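Local coordinates for protein extracellular ligand-binding receptor (Rhodopseudomonas palustris, PDB 4F06) that probably serves as the solute-binding component of an ABC transporter, capturing lignin-derived aromatic acids such as p-hydroxybenzoic acid for uptake, at residues Y18-K23 / L278-M283; G78-P83 / V101-T106; K226-G231 / G248-Y253; A287-A292 / V321-E326. All coordinates share one frame; numbering follows the deposited sequence.

Contact 1 of 4, residues Y18-K23 / L278-M283; sequences YALFGK and LDEVTM
F21 and T282 meet in the tight half of this contact, where T282 CG2 lies 3.8 Å from F21 CE1 and the two side chains cross at about a right angle. The selenium of M283, a selenomethionine in this crystal, comes obliquely to within 4.0 Å of F21 CE1, a Met-aromatic contact made possible by the bend in its chain (chi2 -64°). T282 is also the N-cap of the following helix, and its OG1 bonds to T284 OG1. Next to this aromatic packing, L20 CD1 rests 3.6 Å from E280 O. The looser side is the exposed one. There K23, extended along its whole length, brings NZ to E280 OE1 at 2.7 Å, a salt bridge that uses the syn lone pair of the carboxylate. An alanine in place of E280 would probably leave the K23 ammonium without this mate and let its long chain swing in solvent. In the fold, the first turn of helix 19-36 is thereby joined to the link between helices 262-273 and 283-301; N24 of the former bonds to E280 O and T282 N, while V281 packs on L271 of helix 262-273.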
loop_
_atom_site.group_PDB
_atom_site.type_symbol
_atom_site.label_atom_id
_atom_site.label_comp_id
_atom_site.label_asym_id
_atom_site.label_seq_id
_atom_site.Cartn_x
_atom_site.Cartn_y
_atom_site.Cartn_z
ATOM N N TYR A 18 -0.204 0.312 14.515
ATOM C CA TYR A 18 0.264 0.464 13.125
ATOM C C TYR A 18 1.403 1.475 13.027
ATOM O O TYR A 18 1.718 1.943 11.913
ATOM C CB TYR A 18 -0.932 0.909 12.241
ATOM C CG TYR A 18 -2.032 -0.131 12.241
ATOM C CD1 TYR A 18 -2.029 -1.196 11.323
ATOM C CD2 TYR A 18 -3.116 -0.041 13.141
ATOM C CE1 TYR A 18 -3.055 -2.155 11.323
ATOM C CE2 TYR A 18 -4.125 -0.987 13.167
ATOM C CZ TYR A 18 -4.095 -2.046 12.251
ATOM O OH TYR A 18 -5.077 -3.017 12.197
ATOM N N ALA A 19 2.088 1.760 14.135
ATOM C CA ALA A 19 3.107 2.809 14.177
ATOM C C ALA A 19 4.207 2.606 13.156
ATOM O O ALA A 19 4.741 3.588 12.633
ATOM C CB ALA A 19 3.726 2.880 15.560
ATOM N N LEU A 20 4.582 1.363 12.859
ATOM C CA LEU A 20 5.686 1.196 11.918
ATOM C C LEU A 20 5.363 1.761 10.561
ATOM O O LEU A 20 6.227 2.249 9.851
ATOM C CB LEU A 20 6.038 -0.300 11.794
ATOM C CG LEU A 20 7.345 -0.578 11.002
ATOM C CD1 LEU A 20 8.560 0.238 11.509
ATOM C CD2 LEU A 20 7.678 -2.046 11.178
ATOM N N PHE A 21 4.088 1.690 10.161
ATOM C CA PHE A 21 3.701 2.145 8.821
ATOM C C PHE A 21 3.774 3.651 8.669
ATOM O O PHE A 21 4.116 4.149 7.564
ATOM C CB PHE A 21 2.347 1.579 8.422
ATOM C CG PHE A 21 2.401 0.085 8.426
ATOM C CD1 PHE A 21 3.018 -0.584 7.361
ATOM C CD2 PHE A 21 1.953 -0.654 9.542
ATOM C CE1 PHE A 21 3.163 -1.971 7.410
ATOM C CE2 PHE A 21 2.111 -2.052 9.573
ATOM C CZ PHE A 21 2.721 -2.694 8.507
ATOM N N GLY A 22 3.442 4.406 9.715
ATOM C CA GLY A 22 3.611 5.863 9.666
ATOM C C GLY A 22 5.056 6.270 9.837
ATOM O O GLY A 22 5.532 7.216 9.164
ATOM N N LYS A 23 5.785 5.573 10.715
ATOM C CA LYS A 23 7.228 5.805 10.815
ATOM C C LYS A 23 7.876 5.627 9.431
ATOM O O LYS A 23 8.786 6.379 9.078
ATOM C CB LYS A 23 7.873 4.831 11.802
ATOM C CG LYS A 23 9.368 5.015 12.032
ATOM C CD LYS A 23 9.922 3.968 13.023
ATOM C CE LYS A 23 11.399 4.114 13.326
ATOM N NZ LYS A 23 11.760 3.124 14.374
ATOM N N LEU A 278 17.111 -1.437 8.114
ATOM C CA LEU A 278 16.547 -2.289 7.007
ATOM C C LEU A 278 15.409 -3.201 7.438
ATOM O O LEU A 278 14.470 -3.359 6.689
ATOM C CB LEU A 278 17.560 -3.235 6.335
ATOM C CG LEU A 278 18.672 -2.849 5.398
ATOM C CD1 LEU A 278 19.360 -4.083 4.834
ATOM C CD2 LEU A 278 18.148 -1.987 4.276
ATOM N N ASP A 279 15.478 -3.786 8.644
ATOM C CA ASP A 279 14.442 -4.737 9.052
ATOM C C ASP A 279 13.181 -4.037 9.515
ATOM O O ASP A 279 12.260 -4.715 9.951
ATOM C CB ASP A 279 14.928 -5.692 10.144
ATOM C CG ASP A 279 15.310 -4.986 11.456
ATOM O OD1 ASP A 279 15.026 -3.799 11.676
ATOM O OD2 ASP A 279 15.901 -5.638 12.316
ATOM N N GLU A 280 13.130 -2.693 9.386
ATOM C CA GLU A 280 11.897 -1.968 9.681
ATOM C C GLU A 280 11.266 -1.433 8.424
ATOM O O GLU A 280 10.197 -0.830 8.487
ATOM C CB GLU A 280 12.175 -0.826 10.658
ATOM C CG GLU A 280 12.667 -1.334 12.011
ATOM C CD GLU A 280 12.509 -0.337 13.161
ATOM O OE1 GLU A 280 12.390 0.901 12.925
ATOM O OE2 GLU A 280 12.517 -0.801 14.328
ATOM N N VAL A 281 11.897 -1.627 7.257
ATOM C CA VAL A 281 11.392 -1.035 6.007
ATOM C C VAL A 281 10.167 -1.785 5.470
ATOM O O VAL A 281 10.175 -3.009 5.374
ATOM C CB VAL A 281 12.522 -1.003 4.951
ATOM C CG1 VAL A 281 11.998 -0.514 3.608
ATOM C CG2 VAL A 281 13.630 -0.093 5.429
ATOM N N THR A 282 9.138 -1.021 5.112
ATOM C CA THR A 282 7.839 -1.541 4.620
ATOM C C THR A 282 7.488 -0.794 3.294
ATOM O O THR A 282 8.126 0.242 2.945
ATOM C CB THR A 282 6.625 -1.261 5.642
ATOM O OG1 THR A 282 6.401 0.176 5.701
ATOM C CG2 THR A 282 6.889 -1.728 7.024
HETATM N N MSE A 283 6.412 -1.247 2.657
HETATM C CA MSE A 283 5.960 -0.612 1.414
HETATM C C MSE A 283 5.597 0.854 1.563
HETATM O O MSE A 283 5.707 1.608 0.574
HETATM C CB MSE A 283 4.740 -1.401 0.872
HETATM C CG MSE A 283 3.397 -1.126 1.571
HETATM SE SE MSE A 283 3.324 -1.641 3.471
HETATM C CE MSE A 283 1.406 -1.582 3.685
#

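Contact 2 of 4, residues G78-P83 / V101-T106; sequences GLYFTP and VMNAAT. With PHB (p-hydroxybenzoic acid), chain B.
V101 forms a parallel bridge with G78 at the C-terminal ends of two neighbouring strands; beyond it one segment leads through a loop into helix 82-88 and the other continues as a loop, both lining the p-hydroxybenzoic acid pocket. M102 N donates to G78 O at 2.8 Å with a nearly straight N-H...O angle of 177°, and the M102 selenium lies beside G78, whose backbone angles call for glycine. N103 has CG anti to its backbone N (chi1 -169°), which sets the amide alongside the Y80 ring with the planes 18° apart. Its ND2 donates to a lone pair of Y80 O at 2.9 Å, within both the amide and carbonyl planes; the opposite end of Y80 bonds through OH to A204 O. A104 N follows with a 2.9 Å bond to L79 O, and its methyl packs against the T82 backbone. A105 N reaches the ligand, 3.0 Å from PHB O1'. T106 OG1 donates to T82 OG1 at 2.8 Å, and T82 OG1 in turn donates a hydrogen bond to PHB O1' at 2.6 Å. T82 N holds PHB O2' at 2.8 Å. Three donors from these segments grip the carboxyl group beside a helix N-terminus, a setting likely to favour its ionised form, while A204 N, Y149 and D232 also bond to the ligand; second-shell T106 orients the T82 hydroxyl and could polarise it.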
loop_
_atom_site.group_PDB
_atom_site.type_symbol
_atom_site.label_atom_id
_atom_site.label_comp_id
_atom_site.label_asym_id
_atom_site.label_seq_id
_atom_site.Cartn_x
_atom_site.Cartn_y
_atom_site.Cartn_z
ATOM N N GLY A 78 -0.131 11.097 2.749
ATOM C CA GLY A 78 -0.116 9.990 3.709
ATOM C C GLY A 78 -1.361 9.161 3.584
ATOM O O GLY A 78 -1.740 8.746 2.466
ATOM N N LEU A 79 -2.026 8.963 4.728
ATOM C CA LEU A 79 -3.345 8.297 4.856
ATOM C C LEU A 79 -3.204 6.797 4.712
ATOM O O LEU A 79 -3.305 6.223 3.603
ATOM C CB LEU A 79 -4.445 8.901 3.946
ATOM C CG LEU A 79 -4.883 10.344 4.248
ATOM C CD1 LEU A 79 -5.505 10.425 5.652
ATOM C CD2 LEU A 79 -3.801 11.392 4.025
ATOM N N TYR A 80 -2.975 6.147 5.845
ATOM C CA TYR A 80 -2.845 4.701 5.845
ATOM C C TYR A 80 -4.190 4.004 5.503
ATOM O O TYR A 80 -4.235 3.104 4.647
ATOM C CB TYR A 80 -2.340 4.222 7.209
ATOM C CG TYR A 80 -1.888 2.783 7.207
ATOM C CD1 TYR A 80 -0.816 2.381 6.399
ATOM C CD2 TYR A 80 -2.539 1.818 7.997
ATOM C CE1 TYR A 80 -0.411 1.045 6.368
ATOM C CE2 TYR A 80 -2.117 0.481 8.014
ATOM C CZ TYR A 80 -1.065 0.105 7.186
ATOM O OH TYR A 80 -0.617 -1.203 7.097
ATOM N N PHE A 81 -5.272 4.411 6.191
ATOM C CA PHE A 81 -6.544 3.719 6.054
ATOM C C PHE A 81 -7.491 4.392 5.059
ATOM O O PHE A 81 -7.687 5.619 5.105
ATOM C CB PHE A 81 -7.237 3.623 7.425
ATOM C CG PHE A 81 -6.525 2.704 8.417
ATOM C CD1 PHE A 81 -6.554 1.330 8.199
ATOM C CD2 PHE A 81 -5.877 3.209 9.532
ATOM C CE1 PHE A 81 -5.937 0.463 9.087
ATOM C CE2 PHE A 81 -5.262 2.333 10.428
ATOM C CZ PHE A 81 -5.302 0.952 10.216
ATOM N N THR A 82 -8.144 3.550 4.294
ATOM C CA THR A 82 -9.163 4.050 3.351
ATOM C C THR A 82 -10.191 5.013 3.968
ATOM O O THR A 82 -10.412 6.070 3.414
ATOM C CB THR A 82 -9.845 2.867 2.641
ATOM O OG1 THR A 82 -8.991 2.346 1.635
ATOM C CG2 THR A 82 -11.164 3.265 1.976
ATOM N N PRO A 83 -10.859 4.651 5.083
ATOM C CA PRO A 83 -11.886 5.555 5.626
ATOM C C PRO A 83 -11.340 6.910 6.010
ATOM O O PRO A 83 -12.056 7.903 6.000
ATOM C CB PRO A 83 -12.479 4.774 6.834
ATOM C CG PRO A 83 -11.463 3.676 7.111
ATOM C CD PRO A 83 -10.914 3.332 5.748
ATOM N N VAL A 101 -1.748 10.415 -1.770
ATOM C CA VAL A 101 -2.086 9.260 -0.959
ATOM C C VAL A 101 -0.922 8.278 -1.032
ATOM O O VAL A 101 -0.524 7.840 -2.124
ATOM C CB VAL A 101 -3.409 8.603 -1.432
ATOM C CG1 VAL A 101 -3.684 7.285 -0.730
ATOM C CG2 VAL A 101 -4.555 9.577 -1.194
HETATM N N MSE A 102 -0.409 7.898 0.148
HETATM C CA MSE A 102 0.764 7.059 0.245
HETATM C C MSE A 102 0.468 5.674 0.786
HETATM O O MSE A 102 1.396 4.897 1.035
HETATM C CB MSE A 102 1.835 7.727 1.071
HETATM C CG MSE A 102 2.396 9.013 0.487
HETATM SE SE MSE A 102 3.430 10.009 1.821
HETATM C CE MSE A 102 4.252 11.323 0.656
ATOM N N ASN A 103 -0.802 5.337 0.982
ATOM C CA ASN A 103 -1.149 3.939 1.241
ATOM C C ASN A 103 -2.581 3.612 0.816
ATOM O O ASN A 103 -2.790 2.749 -0.064
ATOM C CB ASN A 103 -0.938 3.485 2.701
ATOM C CG ASN A 103 -1.069 1.991 2.818
ATOM O OD1 ASN A 103 -0.182 1.251 2.367
ATOM N ND2 ASN A 103 -2.191 1.513 3.357
ATOM N N ALA A 104 -3.577 4.254 1.451
ATOM C CA ALA A 104 -5.004 3.841 1.323
ATOM C C ALA A 104 -5.293 3.426 -0.112
ATOM O O ALA A 104 -5.099 4.212 -1.066
ATOM C CB ALA A 104 -5.861 5.014 1.710
ATOM N N ALA A 105 -5.845 2.210 -0.289
ATOM C CA ALA A 105 -5.676 1.465 -1.544
ATOM C C ALA A 105 -7.035 1.157 -2.209
ATOM O O ALA A 105 -7.095 0.402 -3.190
ATOM C CB ALA A 105 -4.925 0.175 -1.261
ATOM N N THR A 106 -8.149 1.707 -1.716
ATOM C CA THR A 106 -9.474 1.436 -2.337
ATOM C C THR A 106 -9.514 2.233 -3.658
ATOM O O THR A 106 -9.171 3.430 -3.715
ATOM C CB THR A 106 -10.582 1.830 -1.360
ATOM O OG1 THR A 106 -10.482 0.943 -0.233
ATOM C CG2 THR A 106 -11.992 1.691 -1.968
HETATM C "C1'" PHB B . -6.478 0.675 3.425
HETATM O "O1'" PHB B . -6.755 1.094 2.293
HETATM O "O2'" PHB B . -7.203 0.924 4.449
HETATM C C1 PHB B . -5.276 -0.204 3.570
HETATM C C2 PHB B . -4.806 -0.949 2.472
HETATM C C3 PHB B . -3.733 -1.796 2.615
HETATM C C4 PHB B . -3.127 -1.954 3.843
HETATM C C5 PHB B . -3.578 -1.240 4.934
HETATM C C6 PHB B . -4.658 -0.373 4.819
HETATM O O4 PHB B . -2.105 -2.809 4.045
#

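Contact 3 of 4, residues K226-G231 / G248-Y253; sequences KLMSTG and GILSTY
M228, S229 and T230 pair in register with L250, S251 and T252 as neighbouring parallel strands of a beta-alpha-beta unit whose short helix is 239-242. The strand directions differ by 18°. Backbone bonds alternate across the pair, from L250 N to L227 O at 3.3 Å to G231 N to T252 O at 2.9 Å. On the face of M228 and L250, the M228 chain folds at chi2 and chi3 and brings CE to 3.9 Å from L250 CB. At the C-terminal end Y253 lies flat against G231. Its CB is 3.8 Å from G231 CA. CG comes closer, at 3.4 Å from G231 CA, and CD1 reaches 3.3 Å from G231 N. Further along the ring CZ stands 3.6 Å from G231 C, and OH ends in a hydrogen bond to D232 OD1, a pocket residue that also binds p-hydroxybenzoic acid. G231 CA thus sits over the ring face, 16° off the normal, in a CH-pi contact. A beta carbon on G231 would collide with Y253 CG, so this close CH-pi approach calls for glycine. Y253 chi1 is -140°, away from a staggered value, which suggests some torsional strain. On the face of S229 and S251, S229 OG touches S251 CB at 3.4 Å while donating its proton to T230 O.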
loop_
_atom_site.group_PDB
_atom_site.type_symbol
_atom_site.label_atom_id
_atom_site.label_comp_id
_atom_site.label_asym_id
_atom_site.label_seq_id
_atom_site.Cartn_x
_atom_site.Cartn_y
_atom_site.Cartn_z
ATOM N N LYS A 226 -3.058 -23.991 0.378
ATOM C CA LYS A 226 -2.054 -22.984 0.037
ATOM C C LYS A 226 -2.601 -21.589 0.377
ATOM O O LYS A 226 -3.810 -21.370 0.415
ATOM C CB LYS A 226 -1.670 -23.051 -1.442
ATOM C CG LYS A 226 -1.103 -24.391 -1.836
ATOM C CD LYS A 226 -0.829 -24.417 -3.326
ATOM C CE LYS A 226 -0.150 -25.721 -3.748
ATOM N NZ LYS A 226 0.443 -25.601 -5.103
ATOM N N LEU A 227 -1.694 -20.661 0.682
ATOM C CA LEU A 227 -2.095 -19.287 0.931
ATOM C C LEU A 227 -1.599 -18.376 -0.166
ATOM O O LEU A 227 -0.369 -18.305 -0.442
ATOM C CB LEU A 227 -1.545 -18.824 2.267
ATOM C CG LEU A 227 -1.916 -17.397 2.705
ATOM C CD1 LEU A 227 -3.415 -17.274 2.826
ATOM C CD2 LEU A 227 -1.289 -17.018 4.051
HETATM N N MSE A 228 -2.554 -17.669 -0.786
HETATM C CA MSE A 228 -2.258 -16.565 -1.710
HETATM C C MSE A 228 -2.773 -15.302 -1.012
HETATM O O MSE A 228 -3.895 -15.257 -0.468
HETATM C CB MSE A 228 -2.980 -16.748 -3.048
HETATM C CG MSE A 228 -2.844 -15.565 -4.050
HETATM SE SE MSE A 228 -0.988 -15.242 -4.608
HETATM C CE MSE A 228 -0.877 -16.735 -5.538
ATOM N N SER A 229 -1.949 -14.290 -0.998
ATOM C CA SER A 229 -2.341 -13.052 -0.363
ATOM C C SER A 229 -1.896 -11.896 -1.216
ATOM O O SER A 229 -1.072 -12.064 -2.111
ATOM C CB SER A 229 -1.729 -12.946 1.033
ATOM O OG SER A 229 -0.328 -12.861 0.991
ATOM N N THR A 230 -2.391 -10.688 -0.939
ATOM C CA THR A 230 -1.670 -9.512 -1.380
ATOM C C THR A 230 -0.504 -9.338 -0.386
ATOM O O THR A 230 -0.474 -9.872 0.747
ATOM C CB THR A 230 -2.567 -8.297 -1.460
ATOM O OG1 THR A 230 -3.143 -8.058 -0.162
ATOM C CG2 THR A 230 -3.673 -8.485 -2.488
ATOM N N GLY A 231 0.456 -8.537 -0.803
ATOM C CA GLY A 231 1.683 -8.350 0.003
ATOM C C GLY A 231 1.445 -7.663 1.335
ATOM O O GLY A 231 2.306 -7.715 2.208
ATOM N N GLY A 248 7.323 -20.290 1.922
ATOM C CA GLY A 248 6.441 -20.771 0.894
ATOM C C GLY A 248 5.172 -19.992 0.699
ATOM O O GLY A 248 4.502 -20.176 -0.321
ATOM N N ILE A 249 4.837 -19.070 1.609
ATOM C CA ILE A 249 3.598 -18.302 1.420
ATOM C C ILE A 249 3.778 -17.416 0.163
ATOM O O ILE A 249 4.796 -16.722 0.013
ATOM C CB ILE A 249 3.289 -17.426 2.649
ATOM C CG1 ILE A 249 2.861 -18.350 3.820
ATOM C CG2 ILE A 249 2.202 -16.371 2.326
ATOM C CD1 ILE A 249 2.817 -17.628 5.172
ATOM N N LEU A 250 2.765 -17.406 -0.690
ATOM C CA LEU A 250 2.757 -16.648 -1.931
ATOM C C LEU A 250 2.012 -15.322 -1.745
ATOM O O LEU A 250 0.963 -15.265 -1.064
ATOM C CB LEU A 250 2.058 -17.436 -3.046
ATOM C CG LEU A 250 2.739 -18.765 -3.389
ATOM C CD1 LEU A 250 1.871 -19.587 -4.329
ATOM C CD2 LEU A 250 4.127 -18.523 -3.984
ATOM N N SER A 251 2.504 -14.266 -2.388
ATOM C CA SER A 251 1.790 -12.999 -2.383
ATOM C C SER A 251 2.048 -12.244 -3.652
ATOM O O SER A 251 3.122 -12.391 -4.254
ATOM C CB SER A 251 2.201 -12.157 -1.157
ATOM O OG SER A 251 3.582 -11.819 -1.192
ATOM N N THR A 252 1.131 -11.345 -4.019
ATOM C CA THR A 252 1.364 -10.421 -5.111
ATOM C C THR A 252 1.467 -9.012 -4.539
ATOM O O THR A 252 0.678 -8.603 -3.682
ATOM C CB THR A 252 0.286 -10.520 -6.199
ATOM O OG1 THR A 252 -0.989 -10.435 -5.553
ATOM C CG2 THR A 252 0.436 -11.833 -6.976
ATOM N N TYR A 253 2.422 -8.243 -5.026
ATOM C CA TYR A 253 2.593 -6.901 -4.519
ATOM C C TYR A 253 3.493 -6.110 -5.428
ATOM O O TYR A 253 4.322 -6.664 -6.190
ATOM C CB TYR A 253 3.222 -6.892 -3.129
ATOM C CG TYR A 253 2.672 -5.893 -2.119
ATOM C CD1 TYR A 253 1.282 -5.605 -2.044
ATOM C CD2 TYR A 253 3.501 -5.334 -1.123
ATOM C CE1 TYR A 253 0.753 -4.794 -1.035
ATOM C CE2 TYR A 253 2.977 -4.575 -0.081
ATOM C CZ TYR A 253 1.618 -4.310 -0.039
ATOM O OH TYR A 253 1.133 -3.544 1.008
#

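Contact 4 of 4, residues A287-A292 / V321-E326; sequences AAYDGA and VSPRGE. With SO4 (sulfate ion), chain D.
R324 and D290 bring two flat groups together with their planes 36° apart: D290 OD2 lies at the edge of the guanidinium, near its plane, while A287 CA approaches the same group obliquely. S322 and R324 belong to the type I turn, S322 to G325, of a beta hairpin between strands 319-322 and 327-329, packed here on helix 283-301. The NE edge holds S322 OG in plane, at 3.1 Å from R324 NE. The Y289 ring has P323 CG set obliquely, 4.1 Å from Y289 CD2, and makes edge-to-face contacts with F267 and W32. Near its plane is a sulfate, probably from the crystallisation liquor, which takes a 2.7 Å bond from Y289 OH to SO4 O1 and another from H36. One oxygen does most of the joining: D290 OD2 receives R324 NH2 at 2.8 Å on its anti lone pair and S322 OG at 2.6 Å on its syn one. D290 OD1 is bonded to W320 NE1. An alanine in place of D290 would probably leave the R324 charge without its buried mate and the S322 hydroxyl and W320 NE1 without their acceptor. R324 has further partners in Q338 and T119, and its bend at chi3 (81°) curls NE back over the turn. S322 OG makes three bonds, giving its proton to D290 OD2 and accepting from R324 NE and, in an ST turn, from R324 N at 3.1 Å.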
loop_
_atom_site.group_PDB
_atom_site.type_symbol
_atom_site.label_atom_id
_atom_site.label_comp_id
_atom_site.label_asym_id
_atom_site.label_seq_id
_atom_site.Cartn_x
_atom_site.Cartn_y
_atom_site.Cartn_z
ATOM N N ALA A 287 6.251 4.373 -1.099
ATOM C CA ALA A 287 5.142 5.268 -1.518
ATOM C C ALA A 287 5.456 6.691 -1.055
ATOM O O ALA A 287 5.106 7.643 -1.751
ATOM C CB ALA A 287 3.835 4.786 -0.930
ATOM N N ALA A 288 6.082 6.825 0.112
ATOM C CA ALA A 288 6.448 8.164 0.612
ATOM C C ALA A 288 7.598 8.788 -0.177
ATOM O O ALA A 288 7.566 9.993 -0.449
ATOM C CB ALA A 288 6.755 8.099 2.118
ATOM N N TYR A 289 8.587 7.971 -0.533
ATOM C CA TYR A 289 9.714 8.459 -1.328
ATOM C C TYR A 289 9.197 8.980 -2.684
ATOM O O TYR A 289 9.547 10.096 -3.108
ATOM C CB TYR A 289 10.683 7.287 -1.515
ATOM C CG TYR A 289 11.999 7.626 -2.202
ATOM C CD1 TYR A 289 13.100 8.127 -1.468
ATOM C CD2 TYR A 289 12.146 7.469 -3.576
ATOM C CE1 TYR A 289 14.305 8.421 -2.082
ATOM C CE2 TYR A 289 13.359 7.762 -4.196
ATOM C CZ TYR A 289 14.428 8.262 -3.460
ATOM O OH TYR A 289 15.626 8.610 -4.059
ATOM N N ASP A 290 8.377 8.180 -3.377
ATOM C CA ASP A 290 7.795 8.588 -4.650
ATOM C C ASP A 290 6.794 9.747 -4.471
ATOM O O ASP A 290 6.654 10.600 -5.370
ATOM C CB ASP A 290 7.179 7.401 -5.371
ATOM C CG ASP A 290 8.255 6.467 -5.917
ATOM O OD1 ASP A 290 9.247 6.960 -6.507
ATOM O OD2 ASP A 290 8.096 5.250 -5.766
ATOM N N GLY A 291 6.062 9.778 -3.342
ATOM C CA GLY A 291 5.146 10.879 -3.108
ATOM C C GLY A 291 5.918 12.183 -2.913
ATOM O O GLY A 291 5.480 13.247 -3.417
ATOM N N ALA A 292 7.073 12.124 -2.242
ATOM C CA ALA A 292 7.895 13.330 -2.100
ATOM C C ALA A 292 8.402 13.806 -3.480
ATOM O O ALA A 292 8.411 15.022 -3.731
ATOM C CB ALA A 292 9.062 13.073 -1.159
ATOM N N VAL A 321 11.688 5.876 -12.901
ATOM C CA VAL A 321 12.088 4.622 -12.297
ATOM C C VAL A 321 12.084 4.762 -10.763
ATOM O O VAL A 321 12.867 5.524 -10.199
ATOM C CB VAL A 321 13.459 4.104 -12.783
ATOM C CG1 VAL A 321 13.701 2.697 -12.247
ATOM C CG2 VAL A 321 13.564 4.136 -14.322
ATOM N N SER A 322 11.100 4.122 -10.140
ATOM C CA SER A 322 10.989 4.058 -8.679
ATOM C C SER A 322 11.925 2.974 -8.147
ATOM O O SER A 322 12.261 2.045 -8.877
ATOM C CB SER A 322 9.516 3.710 -8.384
ATOM O OG SER A 322 9.311 3.373 -7.013
ATOM N N PRO A 323 12.237 2.994 -6.851
ATOM C CA PRO A 323 12.898 1.827 -6.247
ATOM C C PRO A 323 12.113 0.537 -6.509
ATOM O O PRO A 323 12.701 -0.547 -6.555
ATOM C CB PRO A 323 12.929 2.181 -4.759
ATOM C CG PRO A 323 13.048 3.690 -4.783
ATOM C CD PRO A 323 12.130 4.124 -5.900
ATOM N N ARG A 324 10.778 0.638 -6.693
ATOM C CA ARG A 324 9.969 -0.587 -6.903
ATOM C C ARG A 324 10.002 -1.152 -8.315
ATOM O O ARG A 324 9.539 -2.290 -8.535
ATOM C CB ARG A 324 8.503 -0.306 -6.513
ATOM C CG ARG A 324 7.719 0.463 -7.605
ATOM C CD ARG A 324 6.360 0.961 -7.084
ATOM N NE ARG A 324 6.533 2.198 -6.317
ATOM C CZ ARG A 324 5.519 2.800 -5.664
ATOM N NH1 ARG A 324 4.309 2.222 -5.635
ATOM N NH2 ARG A 324 5.768 3.949 -4.997
ATOM N N GLY A 325 10.443 -0.338 -9.305
ATOM C CA GLY A 325 10.298 -0.664 -10.741
ATOM C C GLY A 325 9.901 0.590 -11.504
ATOM O O GLY A 325 9.703 1.658 -10.917
ATOM N N GLU A 326 9.772 0.467 -12.819
ATOM C CA GLU A 326 9.281 1.584 -13.653
ATOM C C GLU A 326 7.832 1.884 -13.298
ATOM O O GLU A 326 7.034 0.952 -13.121
ATOM C CB GLU A 326 9.440 1.217 -15.133
ATOM C CG GLU A 326 10.894 0.979 -15.498
ATOM C CD GLU A 326 11.215 0.917 -16.967
ATOM O OE1 GLU A 326 10.335 0.615 -17.805
ATOM O OE2 GLU A 326 12.404 1.132 -17.268
HETATM S S SO4 D . 16.313 9.168 -7.769
HETATM O O1 SO4 D . 15.572 9.501 -6.555
HETATM O O2 SO4 D . 17.217 10.281 -8.060
HETATM O O3 SO4 D . 17.059 7.922 -7.570
HETATM O O4 SO4 D . 15.447 9.127 -8.973
#

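In the fold
Contact 1 touches both contact 2 and contact 3 beside the p-hydroxybenzoic acid pocket. It meets contact 2 where F21 CB lies 3.5 Å from Y80 CE1, and reaches contact 3 through M283 CE, 3.3 Å from Y253 OH. Contacts 2 and 3 do not touch, their nearest atoms being about 5 Å apart, so M283 of contact 1 spans them beside the ligand. Contact 4 backs contact 2, with M102 O 3.1 Å from A287 CB, and its helix 283-301 begins in contact 1. Contact 4 stands away from this pocket; its Y289 side chain is about 9 Å from a second p-hydroxybenzoic acid, bound by W32 and R293. Contact 3 and the strand side of contact 4 reach the same sheet, with centres about 22 Å apart.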